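Local coordinates for YceI-like domain protein (Burkholderia cenocepacia BC7, PDB 5IXH) that holds a long octaprenyl diphosphate chain in a lipocalin-like beta barrel and probably captures antibiotics outside the cell, at residues 94-99 and 111-116. Residues are numbered along the deposited sequence; the frame is centred on the assembly and turned at random. Where two conformers were deposited one is given.
Sequences YNVTGK and VPVTVA. With OTP ((2E,6E,10E,14E,18E,22E,26E)-3,7,11,15,19,23,27,31-octamethyldotriaconta-2,6,10,14,18,22,26,30-octaenyl trihydrogen diphosphate), chain C.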
ATOM      1  N   TYR A  94      -2.241 -13.319  -9.324  1.00 13.75           N
ATOM      2  CA  TYR A  94      -1.525 -12.565 -10.339  1.00 13.91           C
ATOM      3  C   TYR A  94      -0.400 -11.814  -9.682  1.00 16.48           C
ATOM      4  O   TYR A  94      -0.618 -11.136  -8.682  1.00 18.74           O
ATOM      5  CB  TYR A  94      -2.458 -11.562 -11.007  1.00 16.31           C
ATOM      6  CG  TYR A  94      -3.577 -12.259 -11.694  1.00 15.78           C
ATOM      7  CD1 TYR A  94      -4.760 -12.579 -11.039  1.00 18.24           C
ATOM      8  CD2 TYR A  94      -3.438 -12.700 -13.001  1.00 17.51           C
ATOM      9  CE1 TYR A  94      -5.735 -13.273 -11.669  1.00 18.47           C
ATOM     10  CE2 TYR A  94      -4.406 -13.376 -13.628  1.00 20.93           C
ATOM     11  CZ  TYR A  94      -5.571 -13.675 -12.971  1.00 19.12           C
ATOM     12  OH  TYR A  94      -6.560 -14.381 -13.611  1.00 25.60           O
ATOM     13  N   ASN A  95       0.794 -11.878 -10.244  1.00 12.48           N
ATOM     14  CA  ASN A  95       1.895 -11.054  -9.775  1.00 12.83           C
ATOM     15  C   ASN A  95       1.850  -9.735 -10.521  1.00 12.54           C
ATOM     16  O   ASN A  95       1.975  -9.691 -11.744  1.00 12.90           O
ATOM     17  CB  ASN A  95       3.219 -11.785  -9.970  1.00 13.19           C
ATOM     18  CG  ASN A  95       3.416 -12.891  -8.986  1.00 17.20           C
ATOM     19  OD1 ASN A  95       3.238 -12.697  -7.771  1.00 21.39           O
ATOM     20  ND2 ASN A  95       3.795 -14.055  -9.479  1.00 21.50           N
ATOM     21  N   VAL A  96       1.589  -8.656  -9.800  1.00 12.28           N
ATOM     22  CA  VAL A  96       1.415  -7.337 -10.378  1.00 12.10           C
ATOM     23  C   VAL A  96       2.679  -6.560 -10.080  1.00 11.85           C
ATOM     24  O   VAL A  96       3.049  -6.353  -8.897  1.00 13.42           O
ATOM     25  CB  VAL A  96       0.182  -6.629  -9.804  1.00 12.65           C
ATOM     26  CG1 VAL A  96       0.027  -5.265 -10.419  1.00 14.79           C
ATOM     27  CG2 VAL A  96      -1.079  -7.457 -10.076  1.00 13.29           C
ATOM     28  N   THR A  97       3.332  -6.100 -11.129  1.00 11.03           N
ATOM     29  CA  THR A  97       4.582  -5.367 -10.999  1.00 12.39           C
ATOM     30  C   THR A  97       4.332  -3.928 -11.365  1.00 11.23           C
ATOM     31  O   THR A  97       3.564  -3.628 -12.289  1.00 12.75           O
ATOM     32  CB  THR A  97       5.675  -6.018 -11.870  1.00 13.39           C
ATOM     33  OG1 THR A  97       5.920  -7.335 -11.335  1.00 15.94           O
ATOM     34  CG2 THR A  97       6.959  -5.262 -11.857  1.00 14.45           C
ATOM     35  N   GLY A  98       5.041  -3.043 -10.683  1.00 11.11           N
ATOM     36  CA  GLY A  98       4.961  -1.625 -11.011  1.00 12.68           C
ATOM     37  C   GLY A  98       5.854  -0.784 -10.145  1.00 12.54           C
ATOM     38  O   GLY A  98       6.689  -1.283  -9.389  1.00 12.70           O
ATOM     39  N   LYS A  99       5.677   0.530 -10.261  1.00 11.25           N
ATOM     40  CA  LYS A  99       6.493   1.504  -9.551  1.00 11.61           C
ATOM     41  C   LYS A  99       5.789   1.999  -8.310  1.00  9.71           C
ATOM     42  O   LYS A  99       4.676   2.544  -8.418  1.00 10.97           O
ATOM     43  CB  LYS A  99       6.793   2.676 -10.469  1.00 12.71           C
ATOM     44  CG  LYS A  99       7.830   3.592  -9.877  1.00 16.16           C
ATOM     45  CD  LYS A  99       8.054   4.860 -10.693  1.00 26.40           C
ATOM     46  CE  LYS A  99       8.652   4.561 -12.027  1.00 27.75           C
ATOM     47  NZ  LYS A  99       9.118   5.843 -12.640  1.00 43.34           N
ATOM     48  N   VAL A 111       3.854  -7.564  -6.488  1.00 13.45           N
ATOM     49  CA  VAL A 111       2.934  -7.925  -5.423  1.00 19.70           C
ATOM     50  C   VAL A 111       1.998  -9.025  -5.866  1.00 14.37           C
ATOM     51  O   VAL A 111       1.377  -8.934  -6.928  1.00 13.83           O
ATOM     52  CB  VAL A 111       2.154  -6.715  -4.911  1.00 21.74           C
ATOM     53  CG1 VAL A 111       1.400  -6.071  -5.951  1.00 18.25           C
ATOM     54  CG2 VAL A 111       1.210  -7.093  -3.742  1.00 23.43           C
ATOM     55  N   PRO A 112       1.891 -10.074  -5.057  1.00 17.91           N
ATOM     56  CA  PRO A 112       0.932 -11.119  -5.383  1.00 17.56           C
ATOM     57  C   PRO A 112      -0.479 -10.660  -5.031  1.00 16.84           C
ATOM     58  O   PRO A 112      -0.735 -10.213  -3.894  1.00 20.96           O
ATOM     59  CB  PRO A 112       1.371 -12.312  -4.510  1.00 25.74           C
ATOM     60  CG  PRO A 112       2.518 -11.831  -3.681  1.00 37.50           C
ATOM     61  CD  PRO A 112       2.583 -10.344  -3.782  1.00 24.79           C
ATOM     62  N   VAL A 113      -1.381 -10.755  -5.995  1.00 14.80           N
ATOM     63  CA  VAL A 113      -2.760 -10.281  -5.827  1.00 14.28           C
ATOM     64  C   VAL A 113      -3.718 -11.400  -6.171  1.00 15.42           C
ATOM     65  O   VAL A 113      -3.584 -12.038  -7.223  1.00 16.88           O
ATOM     66  CB  VAL A 113      -3.063  -9.113  -6.763  1.00 14.62           C
ATOM     67  CG1 VAL A 113      -4.482  -8.636  -6.611  1.00 18.62           C
ATOM     68  CG2 VAL A 113      -2.084  -7.960  -6.490  1.00 16.04           C
ATOM     69  N   THR A 114      -4.699 -11.622  -5.308  0.57 18.45           N
ATOM     70  CA  THR A 114      -5.760 -12.586  -5.573  0.57 15.44           C
ATOM     71  C   THR A 114      -6.989 -11.828  -6.023  0.57 14.49           C
ATOM     72  O   THR A 114      -7.374 -10.828  -5.390  0.57 21.96           O
ATOM     73  CB  THR A 114      -6.063 -13.390  -4.330  0.57 14.20           C
ATOM     74  OG1 THR A 114      -4.880 -14.061  -3.897  0.57 22.10           O
ATOM     75  CG2 THR A 114      -7.152 -14.408  -4.609  0.57 17.50           C
ATOM     76  N   VAL A 115      -7.619 -12.280  -7.099  1.00 15.92           N
ATOM     77  CA  VAL A 115      -8.749 -11.583  -7.692  1.00 14.85           C
ATOM     78  C   VAL A 115      -9.976 -12.449  -7.634  1.00 15.81           C
ATOM     79  O   VAL A 115      -9.901 -13.629  -7.939  1.00 17.45           O
ATOM     80  CB  VAL A 115      -8.457 -11.180  -9.161  1.00 17.33           C
ATOM     81  CG1 VAL A 115      -9.635 -10.435  -9.785  1.00 22.13           C
ATOM     82  CG2 VAL A 115      -7.197 -10.339  -9.246  1.00 19.58           C
ATOM     83  N   ALA A 116     -11.116 -11.887  -7.246  1.00 16.35           N
ATOM     84  CA  ALA A 116     -12.371 -12.606  -7.275  1.00 17.30           C
ATOM     85  C   ALA A 116     -13.456 -11.767  -7.932  1.00 19.29           C
ATOM     86  O   ALA A 116     -13.470 -10.550  -7.787  1.00 20.90           O
ATOM     87  CB  ALA A 116     -12.804 -13.010  -5.875  1.00 21.92           C
TER
HETATM   88  O7  OTP C 201       7.018   1.694  23.598  1.00112.42           O
HETATM   89  P2  OTP C 201       7.601   2.257  22.318  1.00111.96           P
HETATM   90  O5  OTP C 201       8.528   3.407  22.642  1.00112.22           O
HETATM   91  O6  OTP C 201       8.370   1.178  21.586  1.00112.37           O
HETATM   92  O4  OTP C 201       6.430   2.777  21.381  1.00109.19           O
HETATM   93  P1  OTP C 201       6.636   3.705  20.109  1.00105.37           P
HETATM   94  O2  OTP C 201       6.689   5.155  20.533  1.00105.08           O
HETATM   95  O3  OTP C 201       7.918   3.334  19.394  1.00106.31           O
HETATM   96  O1  OTP C 201       5.387   3.485  19.152  1.00100.12           O
HETATM   97  C40 OTP C 201       5.537   3.129  17.788  1.00 94.82           C
HETATM   98  C39 OTP C 201       4.147   3.373  17.207  1.00 90.01           C
HETATM   99  C37 OTP C 201       3.800   3.106  15.915  1.00 85.28           C
HETATM  100  C38 OTP C 201       2.353   3.431  15.544  1.00 85.93           C
HETATM  101  C36 OTP C 201       4.771   2.529  14.859  1.00 80.01           C
HETATM  102  C35 OTP C 201       4.655   3.378  13.576  1.00 74.91           C
HETATM  103  C34 OTP C 201       4.935   2.551  12.307  1.00 70.80           C
HETATM  104  C32 OTP C 201       4.515   3.036  11.089  1.00 66.71           C
HETATM  105  C33 OTP C 201       3.774   4.375  10.980  1.00 67.80           C
HETATM  106  C31 OTP C 201       4.790   2.228   9.808  1.00 61.82           C
HETATM  107  C30 OTP C 201       5.416   3.152   8.742  1.00 57.51           C
HETATM  108  C29 OTP C 201       4.568   2.948   7.483  1.00 51.57           C
HETATM  109  C27 OTP C 201       5.113   2.599   6.272  1.00 50.35           C
HETATM  110  C28 OTP C 201       6.607   2.391   6.017  1.00 50.08           C
HETATM  111  C26 OTP C 201       4.117   2.407   5.127  1.00 49.48           C
HETATM  112  C25 OTP C 201       4.614   3.069   3.836  1.00 46.73           C
HETATM  113  C24 OTP C 201       3.456   2.679   2.908  1.00 45.68           C
HETATM  114  C22 OTP C 201       2.675   3.613   2.285  1.00 40.81           C
HETATM  115  C23 OTP C 201       2.895   5.123   2.418  1.00 42.07           C
HETATM  116  C21 OTP C 201       1.551   3.075   1.403  1.00 41.54           C
HETATM  117  C20 OTP C 201       2.121   3.068  -0.015  1.00 40.99           C
HETATM  118  C19 OTP C 201       1.265   2.067  -0.799  1.00 41.30           C
HETATM  119  C17 OTP C 201       0.735   2.381  -2.033  1.00 40.85           C
HETATM  120  C18 OTP C 201       0.992   3.750  -2.666  1.00 37.13           C
HETATM  121  C16 OTP C 201      -0.116   1.372  -2.824  1.00 41.02           C
HETATM  122  C15 OTP C 201      -0.425   0.094  -2.022  1.00 43.53           C
HETATM  123  C14 OTP C 201      -0.933  -0.967  -3.012  1.00 44.14           C
HETATM  124  C12 OTP C 201      -0.040  -1.730  -3.732  1.00 43.49           C
HETATM  125  C13 OTP C 201       1.480  -1.601  -3.584  1.00 44.29           C
HETATM  126  C11 OTP C 201      -0.544  -2.789  -4.724  1.00 44.97           C
HETATM  127  C10 OTP C 201      -1.940  -2.460  -5.268  1.00 44.86           C
HETATM  128  C9  OTP C 201      -2.121  -3.425  -6.451  1.00 46.35           C
HETATM  129  C7  OTP C 201      -3.134  -3.263  -7.360  1.00 46.40           C
HETATM  130  C8  OTP C 201      -4.130  -2.109  -7.229  1.00 44.76           C
HETATM  131  C6  OTP C 201      -3.222  -4.278  -8.515  1.00 45.96           C
HETATM  132  C5  OTP C 201      -4.666  -4.741  -8.718  1.00 46.77           C
HETATM  133  C4  OTP C 201      -4.548  -6.099  -9.434  1.00 46.65           C
HETATM  134  C2  OTP C 201      -4.833  -6.310 -10.763  1.00 44.69           C
HETATM  135  C3  OTP C 201      -4.655  -7.731 -11.298  1.00 45.56           C
HETATM  136  C1  OTP C 201      -5.315  -5.207 -11.708  1.00 44.53           C
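Val96 and Val113 meet methyl to methyl on the barrel's inner face, CG2 to CG2 at 3.8 Å, their side chains slanting across each other. Both hold CG1 anti to the backbone N, which places CG2 beside that N, where the two CG2 methyls meet. Each valine also touches the prenyl chain at OTP C4, Val96 through CG2 and Val113 through the other branch, CG1. The two valines thus form a patch of apolar wall next to the lipid tail. Val111 continues this face. Its CG1, set between the backbone N and the carbonyl carbon (chi1 58°), contacts Val96 O at 3.4 Å. Val96 CB lies further from this CG1, at 4.1 Å, and OTP C11 is also near it. The segments belong to the antiparallel hairpin of strands 93-102 and 105-118 in the YceI-like barrel. Tyr94 pairs with Val113 and Val96 with Val111, each pair joined by two backbone hydrogen bonds. Further along the inner face, Val115 CG2 approaches Tyr94 CD1 at 3.8 Å, the two side chains crossing nearly at right angles. Phe35 meets the same tyrosine ring edge-to-face. On the other face of the sheet, Asn95 turns OD1 over Pro112, 3.8 Å from its CB.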